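Local atomic coordinates of cell wall surface anchor family protein (Streptococcus agalactiae serogroup V, PDB entry 3TW0), a protein that forms the adhesive tip of group B streptococcal pili and probably attaches the bacterium to host surfaces through its magnesium-binding von Willebrand factor type A region. Residues S22-R27 against P125-H130; T64-T69 against A100-Y105; F140-T145 against V175-Y180. The protein carries 2 engineered substitutions. All coordinates share one frame; numbering follows the deposited sequence.

Contact 1: residues S22-R27 against P125-H130; sequences SMNNER and PKEAEH. With MG (magnesium ion), chain E; ACT (acetate ion), chain F.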
loop_
_atom_site.group_PDB
_atom_site.type_symbol
_atom_site.label_atom_id
_atom_site.label_comp_id
_atom_site.label_asym_id
_atom_site.label_seq_id
_atom_site.Cartn_x
_atom_site.Cartn_y
_atom_site.Cartn_z
ATOM N N SER A 22 7.175 -0.096 -8.059
ATOM C CA SER A 22 6.723 0.764 -9.169
ATOM C C SER A 22 7.525 2.073 -9.214
ATOM O O SER A 22 7.540 2.772 -10.245
ATOM C CB SER A 22 5.213 1.046 -9.078
ATOM O OG SER A 22 4.898 1.884 -7.962
ATOM N N MET A 23 8.213 2.405 -8.110
ATOM C CA MET A 23 8.972 3.651 -8.073
ATOM C C MET A 23 10.402 3.465 -8.608
ATOM O O MET A 23 11.122 4.446 -8.757
ATOM C CB MET A 23 9.014 4.252 -6.650
ATOM C CG MET A 23 7.649 4.581 -6.058
ATOM S SD MET A 23 6.887 6.061 -6.752
ATOM C CE MET A 23 7.919 7.337 -6.089
ATOM N N ASN A 24 10.825 2.224 -8.871
ATOM C CA ASN A 24 12.159 1.989 -9.472
ATOM C C ASN A 24 12.402 2.948 -10.647
ATOM O O ASN A 24 11.494 3.191 -11.467
ATOM C CB ASN A 24 12.345 0.530 -9.883
ATOM C CG ASN A 24 13.690 0.273 -10.579
ATOM O OD1 ASN A 24 13.829 0.489 -11.783
ATOM N ND2 ASN A 24 14.670 -0.181 -9.824
ATOM N N ASN A 25 13.610 3.507 -10.714
ATOM C CA ASN A 25 13.922 4.580 -11.685
ATOM C C ASN A 25 13.746 4.207 -13.179
ATOM O O ASN A 25 13.446 5.066 -14.007
ATOM C CB ASN A 25 15.318 5.191 -11.416
ATOM C CG ASN A 25 15.369 5.999 -10.122
ATOM O OD1 ASN A 25 14.486 6.806 -9.840
ATOM N ND2 ASN A 25 16.426 5.778 -9.324
ATOM N N GLU A 26 13.912 2.923 -13.493
ATOM C CA GLU A 26 13.662 2.388 -14.847
ATOM C C GLU A 26 12.188 2.410 -15.290
ATOM O O GLU A 26 11.909 2.592 -16.493
ATOM C CB GLU A 26 14.197 0.958 -14.964
ATOM C CG GLU A 26 15.720 0.862 -14.878
ATOM C CD GLU A 26 16.243 -0.514 -15.229
ATOM O OE1 GLU A 26 17.406 -0.623 -15.661
ATOM O OE2 GLU A 26 15.495 -1.492 -15.084
ATOM N N ARG A 27 11.254 2.242 -14.335
ATOM C CA ARG A 27 9.803 2.130 -14.637
ATOM C C ARG A 27 9.258 3.303 -15.428
ATOM O O ARG A 27 9.808 4.410 -15.369
ATOM C CB ARG A 27 8.951 1.994 -13.355
ATOM C CG ARG A 27 9.216 0.751 -12.505
ATOM C CD ARG A 27 8.642 -0.516 -13.168
ATOM N NE ARG A 27 8.820 -1.703 -12.330
ATOM C CZ ARG A 27 7.853 -2.272 -11.613
ATOM N NH1 ARG A 27 6.609 -1.785 -11.625
ATOM N NH2 ARG A 27 8.125 -3.347 -10.900
ATOM N N PRO A 125 16.044 7.305 0.473
ATOM C CA PRO A 125 16.485 6.565 -0.716
ATOM C C PRO A 125 16.244 7.348 -2.027
ATOM O O PRO A 125 15.337 8.206 -2.104
ATOM C CB PRO A 125 15.594 5.332 -0.689
ATOM C CG PRO A 125 14.293 5.846 -0.097
ATOM C CD PRO A 125 14.777 6.765 1.020
ATOM N N LYS A 126 17.039 7.025 -3.053
ATOM C CA LYS A 126 16.958 7.643 -4.371
ATOM C C LYS A 126 16.682 6.551 -5.396
ATOM O O LYS A 126 16.685 6.789 -6.604
ATOM C CB LYS A 126 18.283 8.364 -4.697
ATOM C CG LYS A 126 18.663 9.497 -3.707
ATOM C CD LYS A 126 17.811 10.740 -3.936
ATOM C CE LYS A 126 18.205 11.900 -3.017
ATOM N NZ LYS A 126 19.458 12.566 -3.466
ATOM N N GLU A 127 16.454 5.337 -4.910
ATOM C CA GLU A 127 16.167 4.214 -5.794
ATOM C C GLU A 127 15.259 3.256 -5.047
ATOM O O GLU A 127 15.248 3.267 -3.816
ATOM C CB GLU A 127 17.495 3.531 -6.253
ATOM C CG GLU A 127 17.343 2.395 -7.297
ATOM C CD GLU A 127 16.663 2.847 -8.587
ATOM O OE1 GLU A 127 17.360 3.319 -9.518
ATOM O OE2 GLU A 127 15.420 2.748 -8.676
ATOM N N ALA A 128 14.494 2.456 -5.804
ATOM C CA ALA A 128 13.647 1.364 -5.286
ATOM C C ALA A 128 14.150 -0.018 -5.797
ATOM O O ALA A 128 15.018 -0.067 -6.677
ATOM C CB ALA A 128 12.197 1.607 -5.690
ATOM N N GLU A 129 13.621 -1.127 -5.263
ATOM C CA GLU A 129 14.116 -2.479 -5.627
ATOM C C GLU A 129 13.850 -2.870 -7.074
ATOM O O GLU A 129 12.890 -2.397 -7.700
ATOM C CB GLU A 129 13.565 -3.599 -4.732
ATOM C CG GLU A 129 13.794 -3.484 -3.220
ATOM C CD GLU A 129 15.241 -3.361 -2.786
ATOM O OE1 GLU A 129 16.181 -3.736 -3.544
ATOM O OE2 GLU A 129 15.434 -2.848 -1.665
ATOM N N HIS A 130 14.718 -3.753 -7.573
ATOM C CA HIS A 130 14.694 -4.217 -8.954
ATOM C C HIS A 130 14.509 -5.725 -8.951
ATOM O O HIS A 130 15.128 -6.426 -8.153
ATOM C CB HIS A 130 16.012 -3.850 -9.669
ATOM C CG HIS A 130 15.972 -4.045 -11.158
ATOM N ND1 HIS A 130 16.516 -3.138 -12.044
ATOM C CD2 HIS A 130 15.446 -5.037 -11.917
ATOM C CE1 HIS A 130 16.330 -3.562 -13.282
ATOM N NE2 HIS A 130 15.668 -4.705 -13.236
HETATM MG MG MG E . 4.036 1.219 -6.103
HETATM C C ACT F . 4.110 -1.878 -6.351
HETATM O O ACT F . 4.608 -0.753 -6.531
HETATM O OXT ACT F . 3.049 -1.872 -5.689
HETATM C CH3 ACT F . 4.743 -3.159 -6.877
HETATM O O HOH W 1 3.565 3.077 -5.910
HETATM O O HOH W 2 2.231 0.943 -7.353
#
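Asn-24 and Asn-25 meet the carboxylate and backbone of the loop around Glu-127. The backbone N of Asn-25 donates to Glu-127 OE2 over 2.8 Å. This bond is nearly straight (168°) and uses the syn lone pair of the oxygen. Ala-128 N reaches the same Glu-127 OE2 on its anti side, at 3.0 Å. Two N-H groups thus grip one oxygen, which would fix the rotation of the carboxylate and may favour its charged form. CG of Glu-127 is anti to the backbone N (chi1 -175°), and the chain then bends at chi2 and brings the acid back to Ala-128 N.

The amide of Asn-25 is used at both ends. Asn-25 ND2 donates to Lys-126 O at 2.9 Å, and that oxygen lies close to the amide plane. A second bond from Asn-25 ND2 to Glu-127 OE1 (2.6 Å) is bent and weak. Asn-25 OD1 accepts from Leu-35 N in helix 33-48.

The contact borders a metal-ion-dependent adhesion site (MIDAS), whose D-x-S-x-S signature runs from Asp-18 to Ser-22. Ser-22 OG binds the magnesium ion, together with Ser-20 and Thr-143, and is also hydrogen-bonded to Asp-173. Ser-22 N donates to acetate O at 3.1 Å.

Beyond Ser-22 the chain makes a type I beta turn from Asn-24 to Arg-27. Asn-24 OD1 accepts from Glu-26 N at 3.0 Å, a capping bond ahead of helix 27-30. Asn-24 ND2 donates to Ala-128 O at 3.2 Å, approaching from above the carbonyl plane. The methyl of Ala-128 packs on the backbone of Met-23 and Asn-24, with Met-23 CB 4.2 Å from Ala-128 CB. Lys-126 NZ forms a salt bridge with Glu-42.

Contact 2: residues T64-T69 against A100-Y105; sequences TIFDGT and ATTHNY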
loop_
_atom_site.group_PDB
_atom_site.type_symbol
_atom_site.label_atom_id
_atom_site.label_comp_id
_atom_site.label_asym_id
_atom_site.label_seq_id
_atom_site.Cartn_x
_atom_site.Cartn_y
_atom_site.Cartn_z
ATOM N N THR A 64 5.534 -2.466 3.688
ATOM C CA THR A 64 5.525 -2.132 5.088
ATOM C C THR A 64 6.340 -0.883 5.299
ATOM O O THR A 64 6.844 -0.298 4.331
ATOM C CB THR A 64 6.029 -3.303 5.962
ATOM O OG1 THR A 64 5.848 -2.961 7.339
ATOM C CG2 THR A 64 7.520 -3.598 5.697
ATOM N N ILE A 65 6.453 -0.454 6.557
ATOM C CA ILE A 65 7.269 0.687 6.893
ATOM C C ILE A 65 8.760 0.323 6.873
ATOM O O ILE A 65 9.186 -0.532 7.650
ATOM C CB ILE A 65 6.933 1.269 8.302
ATOM C CG1 ILE A 65 5.445 1.629 8.419
ATOM C CG2 ILE A 65 7.789 2.495 8.565
ATOM C CD1 ILE A 65 4.895 2.328 7.164
ATOM N N PHE A 66 9.544 1.029 6.053
ATOM C CA PHE A 66 10.966 0.731 5.944
ATOM C C PHE A 66 11.742 1.432 7.056
ATOM O O PHE A 66 12.310 2.504 6.877
ATOM C CB PHE A 66 11.543 1.050 4.549
ATOM C CG PHE A 66 11.047 0.146 3.444
ATOM C CD1 PHE A 66 10.304 -0.988 3.715
ATOM C CD2 PHE A 66 11.349 0.433 2.123
ATOM C CE1 PHE A 66 9.848 -1.806 2.694
ATOM C CE2 PHE A 66 10.935 -0.405 1.088
ATOM C CZ PHE A 66 10.188 -1.517 1.372
ATOM N N ASP A 67 11.763 0.784 8.205
ATOM C CA ASP A 67 12.383 1.329 9.383
ATOM C C ASP A 67 13.461 0.407 9.951
ATOM O O ASP A 67 13.837 0.552 11.101
ATOM C CB ASP A 67 11.308 1.531 10.448
ATOM C CG ASP A 67 10.655 0.234 10.850
ATOM O OD1 ASP A 67 10.985 -0.844 10.270
ATOM O OD2 ASP A 67 9.786 0.301 11.738
ATOM N N GLY A 68 13.935 -0.557 9.180
ATOM C CA GLY A 68 15.045 -1.398 9.648
ATOM C C GLY A 68 14.614 -2.569 10.517
ATOM O O GLY A 68 15.475 -3.294 11.057
ATOM N N THR A 69 13.307 -2.779 10.677
ATOM C CA THR A 69 12.839 -3.990 11.378
ATOM C C THR A 69 12.588 -5.128 10.400
ATOM O O THR A 69 12.532 -4.922 9.185
ATOM C CB THR A 69 11.580 -3.783 12.250
ATOM O OG1 THR A 69 10.552 -3.148 11.462
ATOM C CG2 THR A 69 11.920 -2.928 13.497
ATOM N N ALA A 100 12.302 -10.775 6.010
ATOM C CA ALA A 100 13.573 -10.065 5.822
ATOM C C ALA A 100 13.662 -8.825 6.684
ATOM O O ALA A 100 12.653 -8.376 7.250
ATOM C CB ALA A 100 13.776 -9.662 4.369
ATOM N N THR A 101 14.875 -8.258 6.735
ATOM C CA THR A 101 15.130 -7.016 7.422
ATOM C C THR A 101 15.049 -5.886 6.406
ATOM O O THR A 101 15.751 -5.896 5.383
ATOM C CB THR A 101 16.525 -7.048 8.102
ATOM O OG1 THR A 101 16.531 -8.090 9.090
ATOM C CG2 THR A 101 16.844 -5.730 8.776
ATOM N N THR A 102 14.176 -4.912 6.671
ATOM C CA THR A 102 13.955 -3.799 5.734
ATOM C C THR A 102 15.119 -2.841 5.844
ATOM O O THR A 102 15.790 -2.821 6.863
ATOM C CB THR A 102 12.640 -3.030 6.065
ATOM O OG1 THR A 102 12.660 -2.610 7.436
ATOM C CG2 THR A 102 11.390 -3.926 5.813
ATOM N N HIS A 103 15.367 -2.068 4.792
ATOM C CA HIS A 103 16.197 -0.880 4.876
ATOM C C HIS A 103 15.590 0.100 5.894
ATOM O O HIS A 103 14.376 0.220 6.008
ATOM C CB HIS A 103 16.190 -0.147 3.530
ATOM C CG HIS A 103 16.776 -0.921 2.387
ATOM N ND1 HIS A 103 18.081 -1.375 2.378
ATOM C CD2 HIS A 103 16.250 -1.267 1.188
ATOM C CE1 HIS A 103 18.327 -1.977 1.229
ATOM N NE2 HIS A 103 17.232 -1.933 0.492
ATOM N N ASN A 104 16.442 0.828 6.597
ATOM C CA ASN A 104 15.990 1.893 7.496
ATOM C C ASN A 104 15.998 3.189 6.720
ATOM O O ASN A 104 16.985 3.936 6.708
ATOM C CB ASN A 104 16.879 2.018 8.725
ATOM C CG ASN A 104 16.310 2.969 9.760
ATOM O OD1 ASN A 104 15.257 3.569 9.547
ATOM N ND2 ASN A 104 16.961 3.049 10.917
ATOM N N TYR A 105 14.874 3.446 6.053
ATOM C CA TYR A 105 14.741 4.642 5.258
ATOM C C TYR A 105 13.819 5.636 5.982
ATOM O O TYR A 105 13.292 6.580 5.377
ATOM C CB TYR A 105 14.203 4.291 3.859
ATOM C CG TYR A 105 15.180 3.572 2.920
ATOM C CD1 TYR A 105 16.570 3.705 3.048
ATOM C CD2 TYR A 105 14.695 2.800 1.879
ATOM C CE1 TYR A 105 17.441 3.047 2.154
ATOM C CE2 TYR A 105 15.530 2.141 0.997
ATOM C CZ TYR A 105 16.896 2.275 1.126
ATOM O OH TYR A 105 17.694 1.620 0.222
#
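Asp-67 and Asn-104 form a single beta bridge, with CA of Asp-67 4.1 Å from CA of Asn-104. On one side of it Tyr-105 N donates to Phe-66 O at 2.9 Å. On the other, Thr-102 N donates to Thr-69 O at 3.0 Å, almost straight (176°). The segment 64-69 turns sharply: Phe-66 is the centre of an inverse gamma turn, and Asp-67 starts an Asx turn. Gly-68 has a positive phi, and its CA lies 3.2 Å from Thr-102 O in a C-H...O contact.

Thr-102 is the central side chain. Its OG1 lies between the backbone N and the carbonyl carbon (chi1 54°) and donates to Thr-69 O at 2.9 Å, in the carbonyl plane. Thr-69 O thus takes two bonds from one residue. Gly-68 N gives weak bonds to Thr-102 OG1 and His-103 O. Asp-67 OD1 accepts from both N and OG1 of Thr-69. The methyl of Thr-102 meets the Phe-66 ring, CG2 to CD1 at 3.8 Å. The side chains of Phe-66 and Tyr-105 lie side by side, pointing the same way, CD2 of Phe-66 4.1 Å from CD2 of Tyr-105.

The loop 64-69 links strand 55-61, at the edge of the parallel sheet, to strand 70-78. That strand pairs antiparallel with strand 97-101, which leads into Thr-102. Phe-66 and Tyr-105 both touch Asn-19 of the magnesium-binding loop.

Contact 3: residues F140-T145 against V175-Y180; sequences FGATFT and VPTMSY. With MG (magnesium ion), chain E; ACT (acetate ion), chain F.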
loop_
_atom_site.group_PDB
_atom_site.type_symbol
_atom_site.label_atom_id
_atom_site.label_comp_id
_atom_site.label_asym_id
_atom_site.label_seq_id
_atom_site.Cartn_x
_atom_site.Cartn_y
_atom_site.Cartn_z
ATOM N N PHE A 140 9.038 -7.203 -0.831
ATOM C CA PHE A 140 8.481 -6.232 0.121
ATOM C C PHE A 140 8.149 -4.895 -0.555
ATOM O O PHE A 140 7.952 -3.855 0.120
ATOM C CB PHE A 140 9.456 -6.043 1.302
ATOM C CG PHE A 140 9.628 -7.284 2.111
ATOM C CD1 PHE A 140 8.910 -7.466 3.291
ATOM C CD2 PHE A 140 10.464 -8.306 1.668
ATOM C CE1 PHE A 140 9.040 -8.644 4.037
ATOM C CE2 PHE A 140 10.599 -9.504 2.406
ATOM C CZ PHE A 140 9.902 -9.668 3.580
ATOM N N GLY A 141 8.009 -4.950 -1.883
ATOM C CA GLY A 141 7.881 -3.748 -2.724
ATOM C C GLY A 141 6.469 -3.399 -3.178
ATOM O O GLY A 141 6.305 -2.649 -4.114
ATOM N N ALA A 142 5.454 -3.910 -2.497
ATOM C CA ALA A 142 4.047 -3.465 -2.748
ATOM C C ALA A 142 3.795 -2.006 -2.297
ATOM O O ALA A 142 4.640 -1.380 -1.696
ATOM C CB ALA A 142 3.065 -4.433 -2.071
ATOM N N THR A 143 2.618 -1.454 -2.597
ATOM C CA THR A 143 2.319 -0.058 -2.221
ATOM C C THR A 143 1.232 -0.060 -1.133
ATOM O O THR A 143 0.048 0.052 -1.427
ATOM C CB THR A 143 1.937 0.762 -3.459
ATOM O OG1 THR A 143 2.867 0.479 -4.516
ATOM C CG2 THR A 143 1.956 2.286 -3.176
ATOM N N PHE A 144 1.629 -0.265 0.117
ATOM C CA PHE A 144 0.671 -0.378 1.205
ATOM C C PHE A 144 0.494 1.033 1.790
ATOM O O PHE A 144 0.890 1.314 2.913
ATOM C CB PHE A 144 1.179 -1.352 2.286
ATOM C CG PHE A 144 0.100 -1.869 3.202
ATOM C CD1 PHE A 144 -1.190 -1.341 3.166
ATOM C CD2 PHE A 144 0.391 -2.853 4.134
ATOM C CE1 PHE A 144 -2.183 -1.844 4.020
ATOM C CE2 PHE A 144 -0.600 -3.363 4.994
ATOM C CZ PHE A 144 -1.887 -2.872 4.926
ATOM N N THR A 145 -0.028 1.928 0.975
ATOM C CA THR A 145 -0.348 3.287 1.395
ATOM C C THR A 145 -1.127 3.399 2.706
ATOM O O THR A 145 -0.800 4.243 3.536
ATOM C CB THR A 145 -1.060 4.031 0.231
ATOM O OG1 THR A 145 -0.163 4.071 -0.900
ATOM C CG2 THR A 145 -1.401 5.478 0.603
ATOM N N VAL A 175 -0.516 4.682 -6.784
ATOM C CA VAL A 175 -1.188 3.400 -7.075
ATOM C C VAL A 175 -1.030 2.396 -5.951
ATOM O O VAL A 175 -0.051 1.622 -5.939
ATOM C CB VAL A 175 -0.731 2.770 -8.425
ATOM C CG1 VAL A 175 -1.557 1.519 -8.750
ATOM C CG2 VAL A 175 -0.809 3.802 -9.580
ATOM N N PRO A 176 -1.960 2.409 -4.981
ATOM C CA PRO A 176 -1.845 1.451 -3.887
ATOM C C PRO A 176 -2.250 0.072 -4.344
ATOM O O PRO A 176 -3.190 -0.076 -5.142
ATOM C CB PRO A 176 -2.809 1.993 -2.836
ATOM C CG PRO A 176 -3.919 2.634 -3.673
ATOM C CD PRO A 176 -3.177 3.258 -4.836
ATOM N N THR A 177 -1.561 -0.940 -3.830
ATOM C CA THR A 177 -1.723 -2.307 -4.309
ATOM C C THR A 177 -1.791 -3.278 -3.133
ATOM O O THR A 177 -1.633 -4.484 -3.295
ATOM C CB THR A 177 -0.525 -2.722 -5.185
ATOM O OG1 THR A 177 0.672 -2.576 -4.416
ATOM C CG2 THR A 177 -0.404 -1.858 -6.434
ATOM N N MET A 178 -2.008 -2.734 -1.940
ATOM C CA MET A 178 -2.174 -3.525 -0.726
ATOM C C MET A 178 -3.071 -2.685 0.141
ATOM O O MET A 178 -3.004 -1.463 0.014
ATOM C CB MET A 178 -0.827 -3.691 -0.033
ATOM C CG MET A 178 -0.830 -4.736 1.051
ATOM S SD MET A 178 0.887 -5.150 1.573
ATOM C CE MET A 178 1.338 -6.389 0.324
ATOM N N SER A 179 -3.847 -3.318 1.026
ATOM C CA SER A 179 -4.759 -2.588 1.903
ATOM C C SER A 179 -5.201 -3.449 3.053
ATOM O O SER A 179 -5.164 -4.687 2.960
ATOM C CB SER A 179 -5.999 -2.107 1.110
ATOM O OG SER A 179 -6.773 -3.230 0.718
ATOM N N TYR A 180 -5.614 -2.825 4.155
ATOM C CA TYR A 180 -6.316 -3.615 5.183
ATOM C C TYR A 180 -7.755 -3.999 4.791
ATOM O O TYR A 180 -8.445 -3.223 4.120
ATOM C CB TYR A 180 -6.235 -2.934 6.565
ATOM C CG TYR A 180 -4.852 -2.982 7.190
ATOM C CD1 TYR A 180 -4.281 -4.207 7.550
ATOM C CD2 TYR A 180 -4.122 -1.820 7.430
ATOM C CE1 TYR A 180 -2.991 -4.284 8.112
ATOM C CE2 TYR A 180 -2.833 -1.881 8.008
ATOM C CZ TYR A 180 -2.285 -3.125 8.349
ATOM O OH TYR A 180 -1.022 -3.209 8.918
HETATM MG MG MG E . 4.036 1.219 -6.103
HETATM C C ACT F . 4.110 -1.878 -6.351
HETATM O O ACT F . 4.608 -0.753 -6.531
HETATM O OXT ACT F . 3.049 -1.872 -5.689
HETATM C CH3 ACT F . 4.743 -3.159 -6.877
HETATM O O HOH W 2 2.231 0.943 -7.353
HETATM O O HOH W 1 3.565 3.077 -5.910
#
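Thr-143 lies beside Pro-176 and Phe-144 beside Met-178 where the two segments cross, their directions 79° apart. Thr-177 N donates to Thr-143 O at 3.1 Å, and Met-178 N adds a weak bond to the same oxygen. All the touching residues are buried.

Phe-144 fills the hydrophobic half. Its CG is anti to the backbone N (chi1 -161°), which carries the ring alongside the 175-180 segment. Met-178 covers one face of the ring: its CG stands 3.9 Å from the Phe-144 centroid as a CH-pi contact. Met-178 SD sits obliquely nearer the rim, 3.5 Å from Phe-144 CD2, a Met-aromatic contact. The Met-178 chain bends at chi3, and its CE reaches Ala-142 CB at 3.5 Å. At its far end Phe-144 points its edge at the face of Tyr-180. CZ of Phe-144 comes down over the centre of that ring, 3.4 Å from Tyr-180 CE2, with the planes at 55°. Tyr-180 OH is held by Asp-220. Phe-144 itself is the N-cap residue of helix 145-159.

The polar half faces the metal. Thr-143 OG1 binds magnesium at 2.1 Å and also donates to acetate OXT at 2.6 Å. Thr-177 OG1 donates to the same acetate OXT at 2.8 Å. Val-175 O accepts from one of the two metal-bound waters. Acetate O and the hydroxyls of Ser-20 and Ser-22 complete six ligands.

This is the threonine-bearing part of the metal-ion-dependent adhesion site (MIDAS) of von Willebrand factor type A domains. The acetate, probably from the crystallisation liquor, sits on the metal much as an acidic ligand side chain does in related domains.

How the contacts relate
From the N terminus, strand 11-18 runs into the serine loop, and contact 1 opens at residues 22-27. It closes at 125-130, ahead of the threonine loop. Contact 2 is nested inside this span and joins the chain after strand 55-61 to the end of strand 97-101. Contacts 1 and 2 meet through Glu-129 with His-103 and Pro-125 with Tyr-105. Contact 3 follows in series: helix 145-159 and strand 165-172 lie between its segments. It shares the magnesium ion, the acetate and two waters with contact 1. Phe-140 packs against Phe-66 and Ala-100 of contact 2. Together they tie the loops around the metal to both sheets.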